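Local atomic coordinates of 27kDa outer membrane protein (PDB entry 3GYK), a protein that probably works as a thiol-disulfide oxidoreductase of the DsbA-like thioredoxin family, this chain holding its thioredoxin-fold domain. Residues 76-81 with 115-120; 85-90 with 105-110; 71-76 with 128-133; 9-14 with 57-62. All coordinates share one frame; numbering follows the deposited sequence.

Contact 1 (76-81 with 115-120); sequences LAARQQ and EQLQRD
Gln81 and Gln116 meet tip to tip where the turn that follows helix 66-77 lies against helix 114-120, in the helical segment that DsbA-like proteins insert into the thioredoxin fold. Followed outward, the side chain of Gln81 leaves a CB that points toward the other helix. CG lies 3.6 Å from Gln116 NE2, CD faces Gln116 OE1, and NE2 ends 3.6 Å from the backbone N of Leu117, a packing distance rather than a bond. Extension beyond CG (chi2 -179°) carries CD outward, and the two amide planes stack 24° apart. Glutamine suits this partly exposed place because its flat tip can pack while its polar atoms bond: OE1 takes the backbone N-H of Asp113, and NE2 donates to a water. Deeper in, small alanines let Leu117 and Asp120 come close. The CB of Ala77 fits 3.8 Å from Leu117 CD1 and also touches Asp120 CB, while the same leucine methyl reaches the backbone N of Ala78. Asp120 OD2 brushes Gln80 CB and accepts from Gln116 NE2 on its syn lone pair, which would steady the Gln116 amide. The water completes the join: it accepts from Gln81 NE2, donates to Ala77 O, and donates to Asp120 OD2 at 2.6 Å.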
loop_
_atom_site.group_PDB
_atom_site.type_symbol
_atom_site.label_atom_id
_atom_site.label_comp_id
_atom_site.label_asym_id
_atom_site.label_seq_id
_atom_site.Cartn_x
_atom_site.Cartn_y
_atom_site.Cartn_z
ATOM N N LEU A 76 -3.246 8.937 -0.657
ATOM C CA LEU A 76 -1.960 9.640 -0.587
ATOM C C LEU A 76 -2.153 11.048 -0.037
ATOM O O LEU A 76 -1.328 11.506 0.759
ATOM C CB LEU A 76 -1.269 9.685 -1.954
ATOM C CG LEU A 76 -0.784 8.307 -2.436
ATOM C CD1 LEU A 76 -0.483 8.312 -3.960
ATOM C CD2 LEU A 76 0.431 7.819 -1.596
ATOM N N ALA A 77 -3.230 11.734 -0.451
ATOM C CA ALA A 77 -3.531 13.063 0.104
ATOM C C ALA A 77 -3.752 13.047 1.626
ATOM O O ALA A 77 -3.456 14.041 2.309
ATOM C CB ALA A 77 -4.755 13.726 -0.614
ATOM N N ALA A 78 -4.280 11.941 2.154
ATOM C CA ALA A 78 -4.548 11.841 3.591
ATOM C C ALA A 78 -3.274 11.918 4.441
ATOM O O ALA A 78 -3.338 12.186 5.652
ATOM C CB ALA A 78 -5.333 10.568 3.922
ATOM N N ARG A 79 -2.118 11.700 3.817
ATOM C CA ARG A 79 -0.848 11.885 4.550
ATOM C C ARG A 79 -0.733 13.306 5.105
ATOM O O ARG A 79 -0.158 13.519 6.184
ATOM C CB ARG A 79 0.350 11.570 3.655
ATOM C CG ARG A 79 0.435 10.095 3.260
ATOM C CD ARG A 79 1.542 9.839 2.241
ATOM N NE ARG A 79 1.422 10.622 1.005
ATOM C CZ ARG A 79 2.347 10.628 0.052
ATOM N NH1 ARG A 79 3.432 9.877 0.201
ATOM N NH2 ARG A 79 2.200 11.400 -1.023
ATOM N N GLN A 80 -1.297 14.280 4.385
ATOM C CA GLN A 80 -1.192 15.678 4.784
ATOM C C GLN A 80 -1.972 15.966 6.057
ATOM O O GLN A 80 -1.732 16.977 6.717
ATOM C CB GLN A 80 -1.642 16.623 3.657
ATOM C CG GLN A 80 -0.852 16.473 2.356
ATOM C CD GLN A 80 0.645 16.354 2.604
ATOM O OE1 GLN A 80 1.232 17.206 3.279
ATOM N NE2 GLN A 80 1.270 15.282 2.072
ATOM N N GLN A 81 -2.882 15.056 6.404
ATOM C CA GLN A 81 -3.717 15.189 7.592
ATOM C C GLN A 81 -3.352 14.144 8.634
ATOM O O GLN A 81 -4.031 14.020 9.653
ATOM C CB GLN A 81 -5.201 15.096 7.218
ATOM C CG GLN A 81 -5.686 16.325 6.456
ATOM C CD GLN A 81 -7.148 16.248 6.095
ATOM O OE1 GLN A 81 -8.006 16.147 6.984
ATOM N NE2 GLN A 81 -7.452 16.323 4.792
ATOM N N GLU A 115 -12.671 18.739 1.941
ATOM C CA GLU A 115 -12.355 19.896 1.104
ATOM C C GLU A 115 -10.830 20.061 0.976
ATOM O O GLU A 115 -10.304 20.279 -0.118
ATOM C CB GLU A 115 -13.030 21.155 1.654
ATOM C CG GLU A 115 -14.548 21.024 1.806
ATOM C CD GLU A 115 -15.201 22.228 2.476
ATOM O OE1 GLU A 115 -14.482 23.117 2.987
ATOM O OE2 GLU A 115 -16.448 22.289 2.500
ATOM N N GLN A 116 -10.122 19.912 2.091
ATOM C CA GLN A 116 -8.661 19.904 2.074
ATOM C C GLN A 116 -8.129 18.666 1.349
ATOM O O GLN A 116 -7.216 18.783 0.527
ATOM C CB GLN A 116 -8.075 19.975 3.472
ATOM C CG GLN A 116 -6.561 20.147 3.445
ATOM C CD GLN A 116 -5.921 19.848 4.780
ATOM O OE1 GLN A 116 -6.544 20.031 5.835
ATOM N NE2 GLN A 116 -4.667 19.381 4.747
ATOM N N LEU A 117 -8.708 17.494 1.652
ATOM C CA LEU A 117 -8.319 16.254 0.994
ATOM C C LEU A 117 -8.364 16.414 -0.521
ATOM O O LEU A 117 -7.427 16.047 -1.211
ATOM C CB LEU A 117 -9.230 15.090 1.417
ATOM C CG LEU A 117 -8.762 13.694 1.036
ATOM C CD1 LEU A 117 -7.593 13.293 1.934
ATOM C CD2 LEU A 117 -9.917 12.714 1.185
ATOM N N GLN A 118 -9.460 16.970 -1.035
ATOM C CA GLN A 118 -9.606 17.105 -2.486
ATOM C C GLN A 118 -8.639 18.120 -3.107
ATOM O O GLN A 118 -8.240 17.927 -4.263
ATOM C CB GLN A 118 -11.071 17.354 -2.884
ATOM C CG GLN A 118 -11.920 16.122 -2.610
ATOM C CD GLN A 118 -13.354 16.252 -3.033
ATOM O OE1 GLN A 118 -13.731 15.791 -4.111
ATOM N NE2 GLN A 118 -14.178 16.856 -2.183
ATOM N N ARG A 119 -8.250 19.156 -2.351
ATOM C CA ARG A 119 -7.194 20.089 -2.775
ATOM C C ARG A 119 -5.877 19.316 -2.866
ATOM O O ARG A 119 -5.161 19.382 -3.874
ATOM C CB ARG A 119 -7.012 21.254 -1.780
ATOM C CG ARG A 119 -7.990 22.413 -1.908
ATOM C CD ARG A 119 -7.525 23.634 -1.100
ATOM N NE ARG A 119 -7.338 23.344 0.324
ATOM C CZ ARG A 119 -8.274 23.522 1.254
ATOM N NH1 ARG A 119 -9.467 23.993 0.916
ATOM N NH2 ARG A 119 -8.020 23.243 2.525
ATOM N N ASP A 120 -5.576 18.577 -1.799
ATOM C CA ASP A 120 -4.308 17.855 -1.687
ATOM C C ASP A 120 -4.190 16.709 -2.699
ATOM O O ASP A 120 -3.078 16.300 -3.058
ATOM C CB ASP A 120 -4.078 17.362 -0.247
ATOM C CG ASP A 120 -3.840 18.511 0.739
ATOM O OD1 ASP A 120 -3.475 19.626 0.297
ATOM O OD2 ASP A 120 -4.021 18.300 1.958
HETATM O O HOH W 1 -5.286 16.138 2.791
#

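Contact 2 (85-90 with 105-110); sequences EAFHWA and RIAREV. With SO4 (sulfate ion), chain G.
Phe87, Val110 and Ile106 carry most of this contact, in which helix 84-92 packs against helix 100-109 within the helical insertion of the DsbA-like thioredoxin fold. The short helical segments run at 132° to each other, nearer antiparallel than parallel, with axes 9.7 Å apart at closest approach. Phe87 is the large apolar wedge. Its CG stands anti to the backbone N (chi1 -166°), and from there the ring spans the gap: CE1 comes 3.5 Å from the backbone N of Ala107, and CZ meets Ala107 CB. The small Ala107 leaves room for this ring, which also packs on Ala78 and Leu112. Val110, just past the regular helix, divides its two branches between partners. CG2 lies 3.8 Å from Phe87 CD1, the side chains crossing at about a right angle, while CG1 turns to Ala90 CB at 3.6 Å. A branched residue thus fills the notch between an aromatic and a methyl. Ile106, buried and beta-branched, uses its CG2 methyl in two directions. That methyl sits at the edge of the Phe87 ring, near its plane and 3.9 Å from CE1, and it also meets helix 84-92 at Ala90, whose lack of a longer side chain permits the close approach. Ala90 CB presses against Ile106 CG2 at 3.4 Å, tighter than usual for two methyl carbons.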
loop_
_atom_site.group_PDB
_atom_site.type_symbol
_atom_site.label_atom_id
_atom_site.label_comp_id
_atom_site.label_asym_id
_atom_site.label_seq_id
_atom_site.Cartn_x
_atom_site.Cartn_y
_atom_site.Cartn_z
ATOM N N GLU A 85 -2.725 5.781 7.392
ATOM C CA GLU A 85 -2.953 4.398 7.800
ATOM C C GLU A 85 -4.435 4.109 8.096
ATOM O O GLU A 85 -4.979 3.108 7.608
ATOM C CB GLU A 85 -2.069 4.002 9.006
ATOM C CG GLU A 85 -2.232 2.530 9.367
ATOM C CD GLU A 85 -1.292 2.032 10.463
ATOM O OE1 GLU A 85 -0.291 2.738 10.783
ATOM O OE2 GLU A 85 -1.572 0.930 11.003
ATOM N N ALA A 86 -5.077 4.974 8.887
ATOM C CA ALA A 86 -6.474 4.747 9.256
ATOM C C ALA A 86 -7.343 4.749 7.999
ATOM O O ALA A 86 -8.264 3.924 7.853
ATOM C CB ALA A 86 -6.945 5.817 10.219
ATOM N N PHE A 87 -7.031 5.658 7.077
ATOM C CA PHE A 87 -7.813 5.775 5.837
ATOM C C PHE A 87 -7.614 4.550 4.933
ATOM O O PHE A 87 -8.590 3.997 4.388
ATOM C CB PHE A 87 -7.428 7.082 5.125
ATOM C CG PHE A 87 -8.372 7.509 4.007
ATOM C CD1 PHE A 87 -9.726 7.146 3.994
ATOM C CD2 PHE A 87 -7.884 8.327 2.976
ATOM C CE1 PHE A 87 -10.574 7.587 2.960
ATOM C CE2 PHE A 87 -8.713 8.765 1.940
ATOM C CZ PHE A 87 -10.071 8.400 1.937
ATOM N N HIS A 88 -6.370 4.093 4.816
ATOM C CA HIS A 88 -6.050 2.890 4.060
ATOM C C HIS A 88 -6.830 1.674 4.552
ATOM O O HIS A 88 -7.446 0.975 3.744
ATOM C CB HIS A 88 -4.541 2.584 4.096
ATOM C CG HIS A 88 -4.202 1.255 3.519
ATOM N ND1 HIS A 88 -4.011 1.068 2.172
ATOM C CD2 HIS A 88 -4.072 0.034 4.095
ATOM C CE1 HIS A 88 -3.760 -0.207 1.934
ATOM N NE2 HIS A 88 -3.799 -0.859 3.086
ATOM N N TRP A 89 -6.796 1.417 5.865
ATOM C CA TRP A 89 -7.505 0.274 6.422
ATOM C C TRP A 89 -9.012 0.409 6.190
ATOM O O TRP A 89 -9.686 -0.588 5.910
ATOM C CB TRP A 89 -7.237 0.082 7.937
ATOM C CG TRP A 89 -5.782 -0.229 8.316
ATOM C CD1 TRP A 89 -5.053 0.378 9.320
ATOM C CD2 TRP A 89 -4.894 -1.183 7.705
ATOM N NE1 TRP A 89 -3.773 -0.154 9.367
ATOM C CE2 TRP A 89 -3.651 -1.110 8.391
ATOM C CE3 TRP A 89 -5.031 -2.121 6.662
ATOM C CZ2 TRP A 89 -2.551 -1.924 8.055
ATOM C CZ3 TRP A 89 -3.925 -2.935 6.323
ATOM C CH2 TRP A 89 -2.707 -2.827 7.026
ATOM N N ALA A 90 -9.528 1.633 6.291
ATOM C CA ALA A 90 -10.985 1.850 6.181
ATOM C C ALA A 90 -11.471 1.652 4.740
ATOM O O ALA A 90 -12.552 1.071 4.502
ATOM C CB ALA A 90 -11.375 3.228 6.710
ATOM N N ARG A 105 -17.099 9.299 1.430
ATOM C CA ARG A 105 -17.850 8.821 2.587
ATOM C C ARG A 105 -16.916 8.267 3.668
ATOM O O ARG A 105 -16.975 8.691 4.829
ATOM C CB ARG A 105 -18.852 7.741 2.165
ATOM C CG ARG A 105 -19.421 6.946 3.326
ATOM C CD ARG A 105 -20.467 5.939 2.855
ATOM N NE ARG A 105 -19.886 4.745 2.236
ATOM C CZ ARG A 105 -19.431 3.702 2.917
ATOM N NH1 ARG A 105 -19.452 3.716 4.242
ATOM N NH2 ARG A 105 -18.946 2.648 2.276
ATOM N N ILE A 106 -16.072 7.315 3.278
ATOM C CA ILE A 106 -15.075 6.708 4.177
ATOM C C ILE A 106 -14.142 7.791 4.770
ATOM O O ILE A 106 -13.842 7.744 5.955
ATOM C CB ILE A 106 -14.274 5.546 3.466
ATOM C CG1 ILE A 106 -15.214 4.393 3.054
ATOM C CG2 ILE A 106 -13.113 5.007 4.325
ATOM C CD1 ILE A 106 -15.869 3.633 4.201
ATOM N N ALA A 107 -13.735 8.767 3.955
ATOM C CA ALA A 107 -12.890 9.878 4.423
ATOM C C ALA A 107 -13.525 10.624 5.600
ATOM O O ALA A 107 -12.848 10.871 6.598
ATOM C CB ALA A 107 -12.533 10.843 3.282
ATOM N N ARG A 108 -14.814 10.962 5.476
ATOM C CA ARG A 108 -15.569 11.565 6.572
ATOM C C ARG A 108 -15.511 10.665 7.803
ATOM O O ARG A 108 -15.195 11.126 8.905
ATOM C CB ARG A 108 -17.030 11.819 6.177
ATOM C CG ARG A 108 -17.232 12.742 4.986
ATOM C CD ARG A 108 -18.673 13.272 4.910
ATOM N NE ARG A 108 -19.670 12.225 4.676
ATOM C CZ ARG A 108 -19.931 11.697 3.476
ATOM N NH1 ARG A 108 -19.271 12.115 2.392
ATOM N NH2 ARG A 108 -20.861 10.756 3.357
ATOM N N GLU A 109 -15.800 9.381 7.599
ATOM C CA GLU A 109 -15.821 8.392 8.682
ATOM C C GLU A 109 -14.521 8.358 9.490
ATOM O O GLU A 109 -14.567 8.224 10.720
ATOM C CB GLU A 109 -16.130 6.994 8.143
ATOM C CG GLU A 109 -17.575 6.818 7.720
ATOM C CD GLU A 109 -18.006 5.351 7.581
ATOM O OE1 GLU A 109 -17.176 4.429 7.745
ATOM O OE2 GLU A 109 -19.210 5.132 7.320
ATOM N N VAL A 110 -13.387 8.530 8.814
ATOM C CA VAL A 110 -12.075 8.535 9.496
ATOM C C VAL A 110 -11.647 9.932 9.965
ATOM O O VAL A 110 -10.560 10.110 10.513
ATOM C CB VAL A 110 -10.937 7.841 8.681
ATOM C CG1 VAL A 110 -11.316 6.419 8.312
ATOM C CG2 VAL A 110 -10.545 8.637 7.443
HETATM S S SO4 G . -18.442 0.345 4.681
HETATM O O1 SO4 G . -18.832 -1.026 5.001
HETATM O O2 SO4 G . -18.646 0.636 3.268
HETATM O O3 SO4 G . -19.220 1.288 5.486
HETATM O O4 SO4 G . -17.049 0.524 5.082
#

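Contact 3 (71-76 with 128-133); sequences AARAAL and AHIAQS
Leu76 and His129 make the CH-pi contact between helix 66-77 and helix 124-140. The leucine methyl CD2 stands over the centre of one face of the imidazole, 3.9 Å from the centroid and 8° off the ring normal, while CD1 meets His129 CD2 at 3.7 Å. His129 CG lies anti to its backbone N (chi1 175°), from where the ring is set across Leu76. Histidine suits this buried place because its face can take a methyl while its two nitrogens are satisfied by Asn13 O and the backbone N of Glu60. Apolar packing makes up the rest. Ile130 CG1 lies 3.9 Å from Leu76 CD1, and its terminal methyl CD1 reaches between Ala72 CB and the aliphatic CG of Arg73, 3.8 Å away. In the one of its two conformers described, the Arg73 guanidinium has that methyl over one face, forms a salt bridge with Asp69, and hydrogen-bonds to Thr127 and Met121 O. The helical segments meet at 124° with axes 10.9 Å apart, and Glu60, at the end of strand 54-60, touches Ala72 and Leu76, where these two helices of the DsbA-like fold approach the central sheet.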
loop_
_atom_site.group_PDB
_atom_site.type_symbol
_atom_site.label_atom_id
_atom_site.label_comp_id
_atom_site.label_asym_id
_atom_site.label_seq_id
_atom_site.Cartn_x
_atom_site.Cartn_y
_atom_site.Cartn_z
ATOM N N ALA A 71 -9.424 6.818 -5.308
ATOM C CA ALA A 71 -9.068 6.239 -4.019
ATOM C C ALA A 71 -7.564 6.341 -3.709
ATOM O O ALA A 71 -7.180 6.735 -2.596
ATOM C CB ALA A 71 -9.531 4.772 -3.982
ATOM N N ALA A 72 -6.717 5.965 -4.672
ATOM C CA ALA A 72 -5.264 6.079 -4.493
ATOM C C ALA A 72 -4.842 7.542 -4.244
ATOM O O ALA A 72 -4.043 7.804 -3.327
ATOM C CB ALA A 72 -4.520 5.489 -5.671
ATOM N N ARG A 73 -5.374 8.477 -5.037
ATOM C CA ARG A 73 -5.037 9.896 -4.843
ATOM C C ARG A 73 -5.484 10.369 -3.457
ATOM O O ARG A 73 -4.723 11.038 -2.739
ATOM C CB ARG A 73 -5.655 10.774 -5.939
ATOM C CG ARG A 73 -5.053 10.474 -7.310
ATOM C CD ARG A 73 -5.448 11.501 -8.338
ATOM N NE ARG A 73 -4.527 11.397 -9.458
ATOM C CZ ARG A 73 -3.416 12.120 -9.573
ATOM N NH1 ARG A 73 -3.115 13.034 -8.659
ATOM N NH2 ARG A 73 -2.620 11.941 -10.615
ATOM N N ALA A 74 -6.705 9.987 -3.086
ATOM C CA ALA A 74 -7.299 10.403 -1.802
ATOM C C ALA A 74 -6.456 9.864 -0.646
ATOM O O ALA A 74 -6.156 10.590 0.305
ATOM C CB ALA A 74 -8.694 9.879 -1.699
ATOM N N ALA A 75 -6.079 8.591 -0.738
ATOM C CA ALA A 75 -5.279 7.980 0.308
ATOM C C ALA A 75 -3.947 8.711 0.452
ATOM O O ALA A 75 -3.569 9.086 1.567
ATOM C CB ALA A 75 -5.065 6.457 0.019
ATOM N N LEU A 76 -3.246 8.937 -0.657
ATOM C CA LEU A 76 -1.960 9.640 -0.587
ATOM C C LEU A 76 -2.153 11.048 -0.037
ATOM O O LEU A 76 -1.328 11.506 0.759
ATOM C CB LEU A 76 -1.269 9.685 -1.954
ATOM C CG LEU A 76 -0.784 8.307 -2.436
ATOM C CD1 LEU A 76 -0.483 8.312 -3.960
ATOM C CD2 LEU A 76 0.431 7.819 -1.596
ATOM N N ALA A 128 3.465 11.855 -8.683
ATOM C CA ALA A 128 4.809 11.273 -8.681
ATOM C C ALA A 128 4.803 9.880 -8.045
ATOM O O ALA A 128 5.451 8.955 -8.577
ATOM C CB ALA A 128 5.861 12.204 -8.003
ATOM N N HIS A 129 4.082 9.704 -6.939
ATOM C CA HIS A 129 4.023 8.366 -6.303
ATOM C C HIS A 129 3.405 7.340 -7.258
ATOM O O HIS A 129 3.948 6.261 -7.499
ATOM C CB HIS A 129 3.232 8.384 -5.002
ATOM C CG HIS A 129 3.059 7.026 -4.390
ATOM N ND1 HIS A 129 3.811 6.598 -3.318
ATOM C CD2 HIS A 129 2.260 5.980 -4.733
ATOM C CE1 HIS A 129 3.459 5.357 -3.003
ATOM N NE2 HIS A 129 2.533 4.955 -3.858
ATOM N N ILE A 130 2.243 7.671 -7.802
ATOM C CA ILE A 130 1.535 6.692 -8.642
ATOM C C ILE A 130 2.346 6.349 -9.884
ATOM O O ILE A 130 2.413 5.175 -10.278
ATOM C CB ILE A 130 0.112 7.204 -8.984
ATOM C CG1 ILE A 130 -0.743 7.279 -7.708
ATOM C CG2 ILE A 130 -0.556 6.276 -10.012
ATOM C CD1 ILE A 130 -2.046 8.142 -7.850
ATOM N N ALA A 131 2.981 7.344 -10.499
ATOM C CA ALA A 131 3.813 7.091 -11.668
ATOM C C ALA A 131 4.978 6.163 -11.331
ATOM O O ALA A 131 5.343 5.291 -12.136
ATOM C CB ALA A 131 4.350 8.400 -12.248
ATOM N N GLN A 132 5.576 6.378 -10.147
ATOM C CA GLN A 132 6.686 5.500 -9.730
ATOM C C GLN A 132 6.188 4.096 -9.404
ATOM O O GLN A 132 6.906 3.121 -9.657
ATOM C CB GLN A 132 7.445 6.133 -8.539
ATOM C CG GLN A 132 8.575 5.285 -7.939
ATOM C CD GLN A 132 9.728 5.011 -8.880
ATOM O OE1 GLN A 132 9.696 5.329 -10.077
ATOM N NE2 GLN A 132 10.820 4.446 -8.316
ATOM N N SER A 133 4.983 3.965 -8.837
ATOM C CA SER A 133 4.435 2.615 -8.619
ATOM C C SER A 133 4.310 1.875 -9.947
ATOM O O SER A 133 4.690 0.696 -10.036
ATOM C CB SER A 133 3.095 2.648 -7.918
ATOM O OG SER A 133 3.192 3.184 -6.603
#

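Contact 4 (9-14 with 57-62); sequences FNDPNA and VYREWP
Phe9 O lies 4.2 Å from Val57 CG2 where the loop after helix 3-9 runs beside strand 54-60, a strand of the central sheet in this thioredoxin-like fold. The ring of Phe9 turns elsewhere, onto Thr25 and Val27 of the neighbouring strand. Asp11 then brings in the charge. Its CG is anti to the backbone N (chi1 -179°), and its two oxygens divide the work: OD1 accepts from the backbone N of Asn13 at 2.8 Å, forming an Asx turn, while OD2 takes Arg59 NH1 at 2.8 Å in a salt bridge. The donor N-H is nearly straight at 160° and lies in the guanidinium plane, yet it meets OD2 from above the carboxylate plane. Aspartate, short and two-pronged, can thus brace its own turn with one oxygen and bind the strand's arginine with the other. Asn13 lies within the type I turn from Asp11 to Ala14, and its amide bonds to Arg79 and to the backbone O of Glu125. At Ala14, the end of the turn, the small CB lies 3.9 Å from Val57 CG1 and 3.6 Å from Arg59 NH1, also near Tyr58 O. A water joins Asp11 OD2 to Arg59 NH2, and Ser133 OG receives Arg59 NE. The buried guanidinium is therefore gripped at all three nitrogens, and the carboxylate beside it would be expected to favour its charged form.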
loop_
_atom_site.group_PDB
_atom_site.type_symbol
_atom_site.label_atom_id
_atom_site.label_comp_id
_atom_site.label_asym_id
_atom_site.label_seq_id
_atom_site.Cartn_x
_atom_site.Cartn_y
_atom_site.Cartn_z
ATOM N N PHE A 9 12.860 0.329 -0.976
ATOM C CA PHE A 9 12.724 0.320 0.471
ATOM C C PHE A 9 12.948 1.677 1.106
ATOM O O PHE A 9 12.534 1.873 2.264
ATOM C CB PHE A 9 13.692 -0.690 1.094
ATOM C CG PHE A 9 13.531 -2.127 0.588
ATOM C CD1 PHE A 9 12.294 -2.643 0.231
ATOM C CD2 PHE A 9 14.643 -2.970 0.532
ATOM C CE1 PHE A 9 12.168 -3.964 -0.219
ATOM C CE2 PHE A 9 14.525 -4.302 0.087
ATOM C CZ PHE A 9 13.289 -4.786 -0.294
ATOM N N ASN A 10 13.585 2.610 0.390
ATOM C CA ASN A 10 13.923 3.906 1.002
ATOM C C ASN A 10 13.363 5.150 0.302
ATOM O O ASN A 10 13.962 6.233 0.338
ATOM C CB ASN A 10 15.426 4.012 1.157
ATOM C CG ASN A 10 15.986 2.940 2.083
ATOM O OD1 ASN A 10 16.957 2.279 1.742
ATOM N ND2 ASN A 10 15.388 2.781 3.266
ATOM N N ASP A 11 12.215 4.993 -0.331
ATOM C CA ASP A 11 11.565 6.115 -1.010
ATOM C C ASP A 11 10.739 6.937 0.004
ATOM O O ASP A 11 9.769 6.418 0.586
ATOM C CB ASP A 11 10.649 5.513 -2.101
ATOM C CG ASP A 11 9.929 6.573 -2.918
ATOM O OD1 ASP A 11 9.939 7.743 -2.493
ATOM O OD2 ASP A 11 9.331 6.201 -3.959
ATOM N N PRO A 12 11.098 8.212 0.216
ATOM C CA PRO A 12 10.349 8.998 1.224
ATOM C C PRO A 12 8.892 9.256 0.860
ATOM O O PRO A 12 8.084 9.591 1.750
ATOM C CB PRO A 12 11.120 10.316 1.295
ATOM C CG PRO A 12 11.965 10.347 0.113
ATOM C CD PRO A 12 12.230 8.960 -0.341
ATOM N N ASN A 13 8.554 9.084 -0.416
ATOM C CA ASN A 13 7.198 9.338 -0.904
ATOM C C ASN A 13 6.342 8.060 -0.861
ATOM O O ASN A 13 5.219 8.036 -1.361
ATOM C CB ASN A 13 7.252 9.971 -2.319
ATOM C CG ASN A 13 5.923 10.667 -2.741
ATOM O OD1 ASN A 13 5.106 11.106 -1.885
ATOM N ND2 ASN A 13 5.740 10.821 -4.065
ATOM N N ALA A 14 6.870 6.994 -0.247
ATOM C CA ALA A 14 6.090 5.753 -0.097
ATOM C C ALA A 14 5.771 5.548 1.377
ATOM O O ALA A 14 6.694 5.528 2.207
ATOM C CB ALA A 14 6.897 4.541 -0.652
ATOM N N VAL A 57 6.059 -1.339 3.385
ATOM C CA VAL A 57 6.145 -0.187 2.467
ATOM C C VAL A 57 4.985 -0.322 1.473
ATOM O O VAL A 57 4.768 -1.396 0.892
ATOM C CB VAL A 57 7.520 -0.112 1.728
ATOM C CG1 VAL A 57 7.459 0.879 0.526
ATOM C CG2 VAL A 57 8.634 0.305 2.707
ATOM N N TYR A 58 4.256 0.768 1.258
ATOM C CA TYR A 58 3.103 0.715 0.357
ATOM C C TYR A 58 3.338 1.404 -0.976
ATOM O O TYR A 58 3.814 2.558 -1.020
ATOM C CB TYR A 58 1.900 1.353 1.048
ATOM C CG TYR A 58 1.142 0.438 1.983
ATOM C CD1 TYR A 58 1.477 -0.908 2.127
ATOM C CD2 TYR A 58 0.046 0.912 2.668
ATOM C CE1 TYR A 58 0.720 -1.762 2.954
ATOM C CE2 TYR A 58 -0.702 0.077 3.497
ATOM C CZ TYR A 58 -0.368 -1.253 3.626
ATOM O OH TYR A 58 -1.116 -2.058 4.453
ATOM N N ARG A 59 2.981 0.708 -2.062
ATOM C CA ARG A 59 2.936 1.302 -3.383
ATOM C C ARG A 59 1.464 1.316 -3.832
ATOM O O ARG A 59 0.854 0.253 -4.115
ATOM C CB ARG A 59 3.738 0.476 -4.414
ATOM C CG ARG A 59 5.275 0.375 -4.170
ATOM C CD ARG A 59 5.987 1.720 -3.909
ATOM N NE ARG A 59 5.600 2.813 -4.804
ATOM C CZ ARG A 59 6.284 3.951 -4.895
ATOM N NH1 ARG A 59 7.423 4.098 -4.176
ATOM N NH2 ARG A 59 5.821 4.961 -5.649
ATOM N N GLU A 60 0.904 2.510 -3.888
ATOM C CA GLU A 60 -0.443 2.680 -4.440
ATOM C C GLU A 60 -0.305 2.512 -5.931
ATOM O O GLU A 60 0.410 3.287 -6.590
ATOM C CB GLU A 60 -0.949 4.087 -4.098
ATOM C CG GLU A 60 -1.092 4.332 -2.610
ATOM C CD GLU A 60 -2.524 4.018 -2.111
ATOM O OE1 GLU A 60 -3.392 3.703 -2.953
ATOM O OE2 GLU A 60 -2.767 4.120 -0.886
ATOM N N TRP A 61 -0.982 1.493 -6.472
ATOM C CA TRP A 61 -0.893 1.175 -7.897
ATOM C C TRP A 61 -2.306 1.022 -8.454
ATOM O O TRP A 61 -2.807 -0.098 -8.655
ATOM C CB TRP A 61 -0.058 -0.100 -8.108
ATOM C CG TRP A 61 0.255 -0.377 -9.546
ATOM C CD1 TRP A 61 0.360 0.543 -10.566
ATOM C CD2 TRP A 61 0.489 -1.660 -10.142
ATOM N NE1 TRP A 61 0.636 -0.094 -11.755
ATOM C CE2 TRP A 61 0.729 -1.440 -11.523
ATOM C CE3 TRP A 61 0.538 -2.977 -9.639
ATOM C CZ2 TRP A 61 0.976 -2.483 -12.421
ATOM C CZ3 TRP A 61 0.787 -4.024 -10.552
ATOM C CH2 TRP A 61 1.004 -3.768 -11.903
ATOM N N PRO A 62 -2.991 2.169 -8.633
ATOM C CA PRO A 62 -4.373 2.128 -9.126
ATOM C C PRO A 62 -4.412 1.715 -10.616
ATOM O O PRO A 62 -3.867 2.416 -11.477
ATOM C CB PRO A 62 -4.858 3.564 -8.913
ATOM C CG PRO A 62 -3.570 4.416 -9.017
ATOM C CD PRO A 62 -2.581 3.539 -8.235
HETATM O O HOH W 2 7.349 7.450 -5.266
#

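From the N terminus, contact 4 closes first, tying the loop after helix 3-9 to strand 54-60. Its loop ends before the other three begin, so it stands in series with them. Contact 3 then spans the widest of the later loops, from helix 66-77 to helix 124-140. Nested within it is contact 1, which uses the end of the same helix and shares Leu76, and contact 2 nests inside contact 1. The nested loops gather the helical insertion, with Phe87 packing on Ala78 and Leu117 on Ala107 between contacts 1 and 2. His129 links contacts 3 and 4, bonding to Asn13 of the loop and to Glu60 of the central sheet.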